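Local atomic coordinates of proteasome assembly chaperone family protein (Thermoplasma acidophilum, PDB entry 3GAA), a protein that is of unknown function but belongs to the PAC2 family and is probably related to chaperones that assist proteasome assembly. Residues C31-S36 with V96-A101; G40-S45 with E228-I233; L183-P188 with N207-L212; F79-N84 with N108-W113. All coordinates share one frame; numbering follows the deposited sequence.

Interaction 1: C31-S36 with V96-A101; sequences CGFAGS and VPISSA
Ala34 and Pro97 bring the two loops together, with 4.8 Å between Ala34 CA and Pro97 CA. The methyl of Ala34 points at the opposing chain and rests on the peptide bond that joins Val96 to Pro97: Ala34 CB is 3.5 Å from Val96 C and 3.6 Å from Pro97 N. Pro97 answers with its ring, whose CD lies 4.2 Å from Ala34 CB while its CB meets Ala34 O. Ala34 is the centre of an inverse gamma turn, a bend consistent with both its methyl and its carbonyl facing the other loop, and a weak bond from Gly35 N to Phe33 O closes it.

A second, looser point of contact is made by longer side chains. Phe33 CG stands beside the backbone N, opposite the carbonyl carbon (chi1 -50°), and CD1 of its ring approaches Ile98 CD1 at 4.3 Å, obliquely to the ring. Although the CB of Ile98 is not aimed at Phe33, its CG1 branch leads the terminal methyl back toward the ring. No hydrogen bond crosses the contact, so it is apolar packing of modest extent.

Both loops leave neighbouring parallel strands, 28-32 and 89-94, which Gly32 joins by backbone bonds to Ala92 and Cys94. Helix 166-178 flanks the apolar end, where Met167 touches both Phe33 and Ile98.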
loop_
_atom_site.group_PDB
_atom_site.type_symbol
_atom_site.label_atom_id
_atom_site.label_comp_id
_atom_site.label_asym_id
_atom_site.label_seq_id
_atom_site.Cartn_x
_atom_site.Cartn_y
_atom_site.Cartn_z
ATOM N N CYS A 31 2.602 -36.226 -0.418
ATOM C CA CYS A 31 2.546 -35.583 0.918
ATOM C C CYS A 31 2.292 -36.486 2.076
ATOM O O CYS A 31 1.474 -37.398 1.956
ATOM C CB CYS A 31 1.397 -34.614 0.959
ATOM S SG CYS A 31 1.503 -33.556 -0.387
ATOM N N GLY A 32 2.909 -36.160 3.213
ATOM C CA GLY A 32 2.698 -36.866 4.461
ATOM C C GLY A 32 2.647 -35.894 5.632
ATOM O O GLY A 32 3.585 -35.148 5.902
ATOM N N PHE A 33 1.542 -35.932 6.352
ATOM C CA PHE A 33 1.380 -35.106 7.540
ATOM C C PHE A 33 1.176 -35.955 8.761
ATOM O O PHE A 33 0.990 -37.149 8.698
ATOM C CB PHE A 33 0.245 -34.114 7.338
ATOM C CG PHE A 33 0.372 -33.368 6.065
ATOM C CD1 PHE A 33 1.189 -32.250 5.985
ATOM C CD2 PHE A 33 -0.240 -33.860 4.893
ATOM C CE1 PHE A 33 1.357 -31.600 4.791
ATOM C CE2 PHE A 33 -0.085 -33.234 3.669
ATOM C CZ PHE A 33 0.716 -32.088 3.605
ATOM N N ALA A 34 1.249 -35.300 9.887
ATOM C CA ALA A 34 1.295 -35.942 11.142
ATOM C C ALA A 34 -0.139 -36.030 11.615
ATOM O O ALA A 34 -0.504 -35.310 12.526
ATOM C CB ALA A 34 2.162 -35.096 12.100
ATOM N N GLY A 35 -0.946 -36.884 10.977
ATOM C CA GLY A 35 -2.385 -37.041 11.281
ATOM C C GLY A 35 -2.680 -38.034 12.402
ATOM O O GLY A 35 -1.937 -38.096 13.402
ATOM N N SER A 36 -3.758 -38.818 12.264
ATOM C CA SER A 36 -4.073 -39.855 13.298
ATOM C C SER A 36 -3.014 -40.923 13.255
ATOM O O SER A 36 -2.100 -40.931 14.087
ATOM C CB SER A 36 -5.467 -40.486 13.155
ATOM O OG SER A 36 -6.037 -40.273 11.873
ATOM N N VAL A 96 4.957 -32.802 12.564
ATOM C CA VAL A 96 4.290 -32.396 13.780
ATOM C C VAL A 96 2.904 -31.917 13.396
ATOM O O VAL A 96 2.711 -31.361 12.341
ATOM C CB VAL A 96 5.086 -31.304 14.591
ATOM C CG1 VAL A 96 6.509 -31.766 14.831
ATOM C CG2 VAL A 96 5.081 -29.947 13.931
ATOM N N PRO A 97 1.912 -32.152 14.235
ATOM C CA PRO A 97 0.598 -31.945 13.671
ATOM C C PRO A 97 0.194 -30.477 13.582
ATOM O O PRO A 97 0.535 -29.664 14.446
ATOM C CB PRO A 97 -0.299 -32.731 14.616
ATOM C CG PRO A 97 0.479 -32.792 15.936
ATOM C CD PRO A 97 1.886 -32.740 15.589
ATOM N N ILE A 98 -0.544 -30.166 12.536
ATOM C CA ILE A 98 -1.080 -28.851 12.297
ATOM C C ILE A 98 -2.499 -28.765 12.856
ATOM O O ILE A 98 -3.398 -29.531 12.516
ATOM C CB ILE A 98 -1.140 -28.583 10.824
ATOM C CG1 ILE A 98 0.280 -28.509 10.278
ATOM C CG2 ILE A 98 -1.914 -27.315 10.567
ATOM C CD1 ILE A 98 0.388 -29.134 8.876
ATOM N N SER A 99 -2.703 -27.835 13.755
ATOM C CA SER A 99 -4.027 -27.602 14.275
ATOM C C SER A 99 -5.014 -27.404 13.131
ATOM O O SER A 99 -4.703 -26.768 12.125
ATOM C CB SER A 99 -4.002 -26.351 15.129
ATOM O OG SER A 99 -5.269 -25.727 15.118
ATOM N N SER A 100 -6.228 -27.880 13.324
ATOM C CA SER A 100 -7.249 -27.822 12.293
ATOM C C SER A 100 -7.745 -26.424 12.033
ATOM O O SER A 100 -8.200 -26.111 10.958
ATOM C CB SER A 100 -8.435 -28.710 12.673
ATOM O OG SER A 100 -9.369 -27.977 13.416
ATOM N N ALA A 101 -7.660 -25.564 13.020
ATOM C CA ALA A 101 -7.894 -24.137 12.798
ATOM C C ALA A 101 -7.045 -23.550 11.643
ATOM O O ALA A 101 -7.372 -22.472 11.166
ATOM C CB ALA A 101 -7.616 -23.365 14.102
#

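Interaction 2: G40-S45 with E228-I233; sequences GVLAAS and EQIKKI
Ile230 of helix 219-243 packs on Val41 and Leu42 of helix 39-51, a helix-helix contact in which an outer helix, predicted to form a coiled coil, lies against the alpha/beta body of the PAC2 domain. The two backbones keep well apart, Leu42 CA and Ile230 CA being 8.1 Å from each other, so side chains alone span the gap.

The apolar contacts come first. The CB of Ile230 is directed toward helix 39-51, and the side chain offers one atom, CG1, to both partners. Val41 CG2 touches Ile230 CG1 at 4.0 Å, and Leu42 CD2 reaches Ile230 CG1 at 4.1 Å. In Leu42 it is CD1 that continues the chain (chi2 178°), while the other branch, CD2, turns off it toward Ile230. In both pairs the side chains cross at a slant. Leu42 also touches Leu226 and Val199, and Ile230 touches Pro38.

No hydrogen bond crosses the contact; each helix keeps its own backbone bonds. In helix 39-51 Val41 O accepts two, from Ser45 N at 2.8 Å and from Ser45 OG at 2.9 Å, and the two donors approach from opposite faces of the carbonyl plane.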
loop_
_atom_site.group_PDB
_atom_site.type_symbol
_atom_site.label_atom_id
_atom_site.label_comp_id
_atom_site.label_asym_id
_atom_site.label_seq_id
_atom_site.Cartn_x
_atom_site.Cartn_y
_atom_site.Cartn_z
ATOM N N GLY A 40 1.338 -41.612 6.857
ATOM C CA GLY A 40 1.768 -40.596 5.877
ATOM C C GLY A 40 3.229 -40.124 6.006
ATOM O O GLY A 40 3.977 -40.125 5.023
ATOM N N VAL A 41 3.636 -39.719 7.216
ATOM C CA VAL A 41 5.020 -39.252 7.469
ATOM C C VAL A 41 6.011 -40.405 7.335
ATOM O O VAL A 41 7.129 -40.247 6.855
ATOM C CB VAL A 41 5.176 -38.575 8.854
ATOM C CG1 VAL A 41 4.345 -37.286 8.928
ATOM C CG2 VAL A 41 4.708 -39.469 9.892
ATOM N N LEU A 42 5.596 -41.586 7.730
ATOM C CA LEU A 42 6.429 -42.741 7.512
ATOM C C LEU A 42 6.604 -43.015 6.050
ATOM O O LEU A 42 7.693 -43.320 5.645
ATOM C CB LEU A 42 5.858 -43.951 8.223
ATOM C CG LEU A 42 5.945 -43.894 9.761
ATOM C CD1 LEU A 42 5.288 -45.157 10.332
ATOM C CD2 LEU A 42 7.390 -43.767 10.239
ATOM N N ALA A 43 5.574 -42.917 5.226
ATOM C CA ALA A 43 5.808 -43.071 3.776
ATOM C C ALA A 43 6.733 -41.961 3.251
ATOM O O ALA A 43 7.728 -42.247 2.631
ATOM C CB ALA A 43 4.483 -43.114 2.979
ATOM N N ALA A 44 6.392 -40.704 3.563
ATOM C CA ALA A 44 7.149 -39.517 3.138
ATOM C C ALA A 44 8.578 -39.784 3.438
ATOM O O ALA A 44 9.385 -39.795 2.516
ATOM C CB ALA A 44 6.726 -38.258 3.858
ATOM N N SER A 45 8.907 -40.064 4.695
ATOM C CA SER A 45 10.301 -40.326 5.047
ATOM C C SER A 45 10.925 -41.454 4.297
ATOM O O SER A 45 12.032 -41.297 3.772
ATOM C CB SER A 45 10.418 -40.652 6.482
ATOM O OG SER A 45 9.968 -39.529 7.130
ATOM N N GLU A 228 9.617 -46.025 15.778
ATOM C CA GLU A 228 10.044 -45.703 17.140
ATOM C C GLU A 228 10.311 -44.206 17.231
ATOM O O GLU A 228 9.764 -43.510 18.088
ATOM C CB GLU A 228 11.293 -46.478 17.580
ATOM C CG GLU A 228 11.240 -48.068 17.427
ATOM C CD GLU A 228 9.798 -48.769 17.606
ATOM O OE1 GLU A 228 9.204 -49.265 16.568
ATOM O OE2 GLU A 228 9.285 -48.842 18.785
ATOM N N GLN A 229 11.106 -43.689 16.303
ATOM C CA GLN A 229 11.370 -42.248 16.263
ATOM C C GLN A 229 10.120 -41.375 16.243
ATOM O O GLN A 229 9.961 -40.520 17.088
ATOM C CB GLN A 229 12.248 -41.905 15.076
ATOM C CG GLN A 229 13.618 -42.547 15.126
ATOM C CD GLN A 229 14.534 -41.931 14.128
ATOM O OE1 GLN A 229 14.094 -41.161 13.249
ATOM N NE2 GLN A 229 15.821 -42.229 14.252
ATOM N N ILE A 230 9.238 -41.604 15.288
ATOM C CA ILE A 230 7.998 -40.851 15.201
ATOM C C ILE A 230 7.141 -40.925 16.478
ATOM O O ILE A 230 6.508 -39.951 16.870
ATOM C CB ILE A 230 7.132 -41.369 14.032
ATOM C CG1 ILE A 230 7.329 -40.515 12.793
ATOM C CG2 ILE A 230 5.648 -41.357 14.414
ATOM C CD1 ILE A 230 8.780 -40.341 12.373
ATOM N N LYS A 231 7.109 -42.101 17.093
ATOM C CA LYS A 231 6.353 -42.344 18.312
ATOM C C LYS A 231 6.891 -41.481 19.438
ATOM O O LYS A 231 6.138 -40.897 20.169
ATOM C CB LYS A 231 6.492 -43.816 18.693
ATOM C CG LYS A 231 5.257 -44.491 19.208
ATOM C CD LYS A 231 5.260 -44.638 20.731
ATOM C CE LYS A 231 4.433 -45.851 21.239
ATOM N NZ LYS A 231 5.255 -47.117 21.403
ATOM N N LYS A 232 8.206 -41.396 19.558
ATOM C CA LYS A 232 8.831 -40.542 20.559
ATOM C C LYS A 232 8.367 -39.093 20.433
ATOM O O LYS A 232 8.223 -38.344 21.402
ATOM C CB LYS A 232 10.344 -40.547 20.397
ATOM C CG LYS A 232 11.072 -41.758 20.924
ATOM C CD LYS A 232 12.500 -41.334 21.323
ATOM C CE LYS A 232 13.533 -42.437 21.168
ATOM N NZ LYS A 232 13.208 -43.601 22.044
ATOM N N ILE A 233 8.144 -38.674 19.223
ATOM C CA ILE A 233 7.799 -37.311 19.030
ATOM C C ILE A 233 6.287 -37.032 19.132
ATOM O O ILE A 233 5.880 -35.969 19.617
ATOM C CB ILE A 233 8.316 -36.830 17.662
ATOM C CG1 ILE A 233 9.846 -36.856 17.630
ATOM C CG2 ILE A 233 7.796 -35.433 17.357
ATOM C CD1 ILE A 233 10.431 -36.653 16.251
#

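Interaction 3: L183-P188 with N207-L212; sequences LSFITP and NKAYNL
Tyr210 meets Leu183, and Ala209 meets Phe185, where the last turn of helix 196-210 folds back over strand 181-190. Strand and helix are consecutive in the chain and form a beta-alpha unit of the alpha/beta fold, with the helix on one side of the sheet; Phe185 CA and Ala209 CA are 10.3 Å apart.

Tyr210 can be followed outward. Its CB points toward the strand, and CG lies anti to the carbonyl carbon (chi1 -67°), which carries the ring toward strand 181-190. The side chain also packs on Val123 of strand 121-130. At the far end of the ring, CZ comes within 4.2 Å of Leu183 CD1, a methyl that lies near the plane of the ring, at its edge and not over a face. The side chains of Leu183 and Tyr210 approach from opposite directions. Beyond CZ, the hydroxyl comes closest to the same Leu183 CD1, at a spacing that is doubtful at this resolution and carries no weight. Its polar needs are met elsewhere: Tyr210 OH hydrogen-bonds Glu121 and Lys147, which would help fix the position of the ring.

Leu183 serves two rings with its two branches. While CD1 meets Tyr210, CD2 sits 4.1 Å above the plane of the Phe185 ring, displaced toward the rim. That ring in turn presents its edge to the helix, Phe185 CZ touching Ala209 CB at 4.0 Å.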
loop_
_atom_site.group_PDB
_atom_site.type_symbol
_atom_site.label_atom_id
_atom_site.label_comp_id
_atom_site.label_asym_id
_atom_site.label_seq_id
_atom_site.Cartn_x
_atom_site.Cartn_y
_atom_site.Cartn_z
ATOM N N LEU A 183 -5.191 -36.703 -5.653
ATOM C CA LEU A 183 -5.844 -37.815 -5.013
ATOM C C LEU A 183 -5.216 -38.088 -3.731
ATOM O O LEU A 183 -4.215 -37.505 -3.412
ATOM C CB LEU A 183 -5.909 -39.091 -5.840
ATOM C CG LEU A 183 -4.688 -39.682 -6.469
ATOM C CD1 LEU A 183 -4.286 -38.778 -7.657
ATOM C CD2 LEU A 183 -3.638 -39.806 -5.418
ATOM N N SER A 184 -5.865 -38.945 -2.971
ATOM C CA SER A 184 -5.336 -39.433 -1.740
ATOM C C SER A 184 -5.397 -40.980 -1.705
ATOM O O SER A 184 -6.324 -41.555 -2.235
ATOM C CB SER A 184 -6.112 -38.816 -0.589
ATOM O OG SER A 184 -5.944 -39.647 0.539
ATOM N N PHE A 185 -4.387 -41.642 -1.134
ATOM C CA PHE A 185 -4.507 -43.058 -0.823
ATOM C C PHE A 185 -4.575 -43.212 0.707
ATOM O O PHE A 185 -3.840 -42.539 1.454
ATOM C CB PHE A 185 -3.307 -43.823 -1.360
ATOM C CG PHE A 185 -3.213 -43.875 -2.865
ATOM C CD1 PHE A 185 -4.223 -44.421 -3.623
ATOM C CD2 PHE A 185 -2.104 -43.439 -3.500
ATOM C CE1 PHE A 185 -4.141 -44.505 -4.951
ATOM C CE2 PHE A 185 -2.015 -43.514 -4.879
ATOM C CZ PHE A 185 -3.042 -44.035 -5.590
ATOM N N ILE A 186 -5.485 -44.068 1.166
ATOM C CA ILE A 186 -5.607 -44.391 2.570
ATOM C C ILE A 186 -5.517 -45.903 2.804
ATOM O O ILE A 186 -6.036 -46.744 2.043
ATOM C CB ILE A 186 -6.912 -43.880 3.186
ATOM C CG1 ILE A 186 -7.149 -42.397 2.840
ATOM C CG2 ILE A 186 -6.826 -44.008 4.679
ATOM C CD1 ILE A 186 -8.002 -42.166 1.561
ATOM N N THR A 187 -4.828 -46.259 3.874
ATOM C CA THR A 187 -4.642 -47.661 4.165
ATOM C C THR A 187 -4.918 -47.910 5.650
ATOM O O THR A 187 -4.544 -47.130 6.448
ATOM C CB THR A 187 -3.246 -48.100 3.720
ATOM O OG1 THR A 187 -3.260 -49.509 3.518
ATOM C CG2 THR A 187 -2.183 -47.741 4.756
ATOM N N PRO A 188 -5.622 -48.983 6.003
ATOM C CA PRO A 188 -5.828 -49.226 7.420
ATOM C C PRO A 188 -4.504 -49.477 8.112
ATOM O O PRO A 188 -3.655 -50.189 7.593
ATOM C CB PRO A 188 -6.670 -50.500 7.452
ATOM C CG PRO A 188 -7.001 -50.850 6.051
ATOM C CD PRO A 188 -6.071 -50.118 5.172
ATOM N N ASN A 207 3.329 -46.827 -6.767
ATOM C CA ASN A 207 4.054 -47.424 -7.896
ATOM C C ASN A 207 3.095 -47.859 -8.997
ATOM O O ASN A 207 3.413 -47.747 -10.163
ATOM C CB ASN A 207 4.959 -48.614 -7.468
ATOM C CG ASN A 207 6.260 -48.171 -6.786
ATOM O OD1 ASN A 207 6.837 -47.110 -7.051
ATOM N ND2 ASN A 207 6.723 -49.002 -5.899
ATOM N N LYS A 208 1.936 -48.356 -8.608
ATOM C CA LYS A 208 0.904 -48.695 -9.553
ATOM C C LYS A 208 0.295 -47.459 -10.212
ATOM O O LYS A 208 -0.061 -47.499 -11.360
ATOM C CB LYS A 208 -0.212 -49.439 -8.852
ATOM C CG LYS A 208 -1.231 -50.071 -9.785
ATOM C CD LYS A 208 -0.734 -51.406 -10.310
ATOM C CE LYS A 208 -1.650 -52.087 -11.348
ATOM N NZ LYS A 208 -1.110 -53.517 -11.637
ATOM N N ALA A 209 0.137 -46.358 -9.506
ATOM C CA ALA A 209 -0.531 -45.245 -10.119
ATOM C C ALA A 209 0.390 -44.447 -11.022
ATOM O O ALA A 209 -0.078 -43.971 -12.056
ATOM C CB ALA A 209 -1.179 -44.353 -9.088
ATOM N N TYR A 210 1.672 -44.299 -10.649
ATOM C CA TYR A 210 2.570 -43.281 -11.227
ATOM C C TYR A 210 3.878 -43.829 -11.706
ATOM O O TYR A 210 4.731 -43.099 -12.194
ATOM C CB TYR A 210 2.839 -42.170 -10.211
ATOM C CG TYR A 210 1.577 -41.409 -9.973
ATOM C CD1 TYR A 210 1.124 -40.503 -10.922
ATOM C CD2 TYR A 210 0.759 -41.676 -8.882
ATOM C CE1 TYR A 210 -0.081 -39.831 -10.790
ATOM C CE2 TYR A 210 -0.485 -40.989 -8.731
ATOM C CZ TYR A 210 -0.879 -40.066 -9.705
ATOM O OH TYR A 210 -2.075 -39.385 -9.626
ATOM N N ASN A 211 4.058 -45.125 -11.554
ATOM C CA ASN A 211 5.220 -45.745 -12.073
ATOM C C ASN A 211 6.502 -45.032 -11.673
ATOM O O ASN A 211 7.503 -45.077 -12.350
ATOM C CB ASN A 211 5.079 -45.833 -13.571
ATOM C CG ASN A 211 6.104 -46.757 -14.173
ATOM O OD1 ASN A 211 6.827 -46.367 -15.117
ATOM N ND2 ASN A 211 6.242 -47.974 -13.593
ATOM N N LEU A 212 6.476 -44.363 -10.534
ATOM C CA LEU A 212 7.711 -44.054 -9.834
ATOM C C LEU A 212 8.152 -45.456 -9.660
ATOM O O LEU A 212 7.292 -46.344 -9.804
ATOM C CB LEU A 212 7.414 -43.414 -8.500
ATOM C CG LEU A 212 6.415 -42.253 -8.572
ATOM C CD1 LEU A 212 6.577 -41.352 -7.344
ATOM C CD2 LEU A 212 6.593 -41.478 -9.872
#

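Interaction 4: F79-N84 with N108-W113; sequences FRIYAN and NTLMNW
Ile81 packs against Leu110 with CD1 and against Trp113 with both of its branches. This is beta-alpha packing: helix 103-117, the connection of a beta-alpha-beta crossover from strand 89-94 to the parallel strand 121-130, covers strand 79-83 of the same sheet. The short axes run nearly in the same direction, 19° apart, with a closest approach of 12.2 Å.

The orientation of Ile81 follows from its CG1 standing anti to the carbonyl carbon (chi1 -54°) and its extended outer torsion. CD1 then meets Leu110 CD1 at 3.8 Å, as the two side chains run alongside each other, pointing opposite ways. Trp113 is extended away from its backbone N (chi1 -176°) and carries its indole toward the strand, where Ile81 CD1 lies over one face. Leu110 CD1 has a second neighbour, Phe79 CE1 at 4.2 Å, in an oblique approach to the phenyl ring. The three apolar contacts thus form one continuous patch.

Trp113 also packs on Leu90 of strand 89-94 and on Val7 of another subunit, so the helix contributes to the assembly as well. The six-membered ring of the indole makes the remaining contact: Ile81 CG2 is 4.0 Å from both Trp113 CZ3 and Trp113 CH2.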
loop_
_atom_site.group_PDB
_atom_site.type_symbol
_atom_site.label_atom_id
_atom_site.label_comp_id
_atom_site.label_asym_id
_atom_site.label_seq_id
_atom_site.Cartn_x
_atom_site.Cartn_y
_atom_site.Cartn_z
ATOM N N PHE A 79 8.711 -28.962 8.887
ATOM C CA PHE A 79 8.046 -28.984 7.566
ATOM C C PHE A 79 9.067 -28.733 6.439
ATOM O O PHE A 79 9.544 -27.599 6.278
ATOM C CB PHE A 79 6.952 -27.920 7.527
ATOM C CG PHE A 79 5.844 -28.174 6.504
ATOM C CD1 PHE A 79 6.111 -28.541 5.222
ATOM C CD2 PHE A 79 4.530 -27.957 6.841
ATOM C CE1 PHE A 79 5.099 -28.725 4.311
ATOM C CE2 PHE A 79 3.529 -28.147 5.937
ATOM C CZ PHE A 79 3.804 -28.539 4.688
ATOM N N ARG A 80 9.320 -29.784 5.635
ATOM C CA ARG A 80 10.392 -29.847 4.634
ATOM C C ARG A 80 9.856 -30.366 3.317
ATOM O O ARG A 80 8.973 -31.171 3.310
ATOM C CB ARG A 80 11.499 -30.766 5.111
ATOM C CG ARG A 80 12.314 -30.126 6.199
ATOM C CD ARG A 80 13.357 -31.034 6.898
ATOM N NE ARG A 80 12.649 -31.846 7.872
ATOM C CZ ARG A 80 12.246 -33.089 7.652
ATOM N NH1 ARG A 80 12.540 -33.681 6.502
ATOM N NH2 ARG A 80 11.561 -33.737 8.581
ATOM N N ILE A 81 10.415 -29.890 2.206
ATOM C CA ILE A 81 10.032 -30.321 0.890
ATOM C C ILE A 81 11.258 -30.789 0.163
ATOM O O ILE A 81 12.245 -30.102 0.140
ATOM C CB ILE A 81 9.340 -29.204 0.110
ATOM C CG1 ILE A 81 8.167 -28.664 0.958
ATOM C CG2 ILE A 81 8.920 -29.706 -1.278
ATOM C CD1 ILE A 81 7.405 -27.614 0.291
ATOM N N TYR A 82 11.175 -31.968 -0.433
ATOM C CA TYR A 82 12.294 -32.562 -1.111
ATOM C C TYR A 82 11.997 -32.800 -2.558
ATOM O O TYR A 82 10.847 -32.950 -2.928
ATOM C CB TYR A 82 12.594 -33.919 -0.520
ATOM C CG TYR A 82 13.029 -33.881 0.905
ATOM C CD1 TYR A 82 14.403 -33.960 1.238
ATOM C CD2 TYR A 82 12.093 -33.840 1.944
ATOM C CE1 TYR A 82 14.837 -33.966 2.565
ATOM C CE2 TYR A 82 12.523 -33.850 3.291
ATOM C CZ TYR A 82 13.903 -33.921 3.567
ATOM O OH TYR A 82 14.355 -33.910 4.846
ATOM N N ALA A 83 13.065 -32.893 -3.333
ATOM C CA ALA A 83 13.057 -33.191 -4.745
ATOM C C ALA A 83 13.973 -34.366 -4.982
ATOM O O ALA A 83 14.996 -34.523 -4.341
ATOM C CB ALA A 83 13.588 -32.037 -5.494
ATOM N N ASN A 84 13.604 -35.194 -5.933
ATOM C CA ASN A 84 14.533 -36.144 -6.504
ATOM C C ASN A 84 15.445 -35.447 -7.522
ATOM O O ASN A 84 15.427 -34.229 -7.726
ATOM C CB ASN A 84 13.793 -37.347 -7.116
ATOM C CG ASN A 84 13.115 -37.029 -8.414
ATOM O OD1 ASN A 84 12.952 -37.887 -9.255
ATOM N ND2 ASN A 84 12.712 -35.801 -8.586
ATOM N N ASN A 108 -3.007 -23.751 1.669
ATOM C CA ASN A 108 -2.955 -22.748 0.663
ATOM C C ASN A 108 -1.553 -22.240 0.345
ATOM O O ASN A 108 -1.246 -21.991 -0.777
ATOM C CB ASN A 108 -3.839 -21.584 1.059
ATOM C CG ASN A 108 -3.942 -20.598 -0.040
ATOM O OD1 ASN A 108 -4.626 -20.857 -1.029
ATOM N ND2 ASN A 108 -3.191 -19.512 0.051
ATOM N N THR A 109 -0.713 -22.047 1.341
ATOM C CA THR A 109 0.662 -21.722 1.112
ATOM C C THR A 109 1.332 -22.832 0.297
ATOM O O THR A 109 1.940 -22.598 -0.758
ATOM C CB THR A 109 1.363 -21.579 2.473
ATOM O OG1 THR A 109 0.819 -20.444 3.169
ATOM C CG2 THR A 109 2.872 -21.430 2.328
ATOM N N LEU A 110 1.224 -24.054 0.790
ATOM C CA LEU A 110 1.750 -25.209 0.073
ATOM C C LEU A 110 1.275 -25.275 -1.364
ATOM O O LEU A 110 2.091 -25.466 -2.281
ATOM C CB LEU A 110 1.375 -26.512 0.770
ATOM C CG LEU A 110 2.130 -27.738 0.285
ATOM C CD1 LEU A 110 3.648 -27.598 0.504
ATOM C CD2 LEU A 110 1.576 -28.891 1.022
ATOM N N MET A 111 -0.026 -25.115 -1.579
ATOM C CA MET A 111 -0.527 -25.254 -2.927
ATOM C C MET A 111 -0.150 -24.120 -3.837
ATOM O O MET A 111 -0.129 -24.330 -5.036
ATOM C CB MET A 111 -2.016 -25.558 -2.954
ATOM C CG MET A 111 -2.298 -27.042 -2.548
ATOM S SD MET A 111 -1.434 -28.196 -3.656
ATOM C CE MET A 111 -2.158 -27.617 -5.255
ATOM N N ASN A 112 0.187 -22.945 -3.294
ATOM C CA ASN A 112 0.752 -21.857 -4.108
ATOM C C ASN A 112 2.132 -22.210 -4.628
ATOM O O ASN A 112 2.445 -21.990 -5.774
ATOM C CB ASN A 112 0.854 -20.531 -3.331
ATOM C CG ASN A 112 -0.444 -19.737 -3.333
ATOM O OD1 ASN A 112 -0.876 -19.219 -2.300
ATOM N ND2 ASN A 112 -1.076 -19.628 -4.499
ATOM N N TRP A 113 2.970 -22.763 -3.788
ATOM C CA TRP A 113 4.312 -23.088 -4.224
ATOM C C TRP A 113 4.274 -24.236 -5.208
ATOM O O TRP A 113 4.995 -24.237 -6.166
ATOM C CB TRP A 113 5.125 -23.480 -3.004
ATOM C CG TRP A 113 6.526 -23.761 -3.240
ATOM C CD1 TRP A 113 7.516 -22.908 -3.097
ATOM C CD2 TRP A 113 7.113 -25.032 -3.596
ATOM N NE1 TRP A 113 8.717 -23.530 -3.357
ATOM C CE2 TRP A 113 8.492 -24.833 -3.691
ATOM C CE3 TRP A 113 6.597 -26.308 -3.851
ATOM C CZ2 TRP A 113 9.385 -25.845 -4.031
ATOM C CZ3 TRP A 113 7.498 -27.333 -4.192
ATOM C CH2 TRP A 113 8.880 -27.077 -4.280
#

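How the interactions relate
Interactions 1, 2 and 4 form a linked group, whereas interaction 3 stands apart. Phe33 of interaction 1 is the residue that touches both other contacts of the group: its O lies 3.4 Å from Val41 CG1 of interaction 2, and its ring touches interaction 4, with Phe33 CE1 3.9 Å from Phe79 CZ and Phe33 CZ 4.2 Å from Leu110 CD2. Interactions 2 and 4 do not meet directly, their nearest atoms being about 6 Å apart. Interaction 3 has its centre about 19 Å from each of the others, and lies across the chain's centre from interaction 1. Interactions 1, 3 and 4 all reach one mixed sheet, and interaction 2 spans both 3 and 4 along the chain.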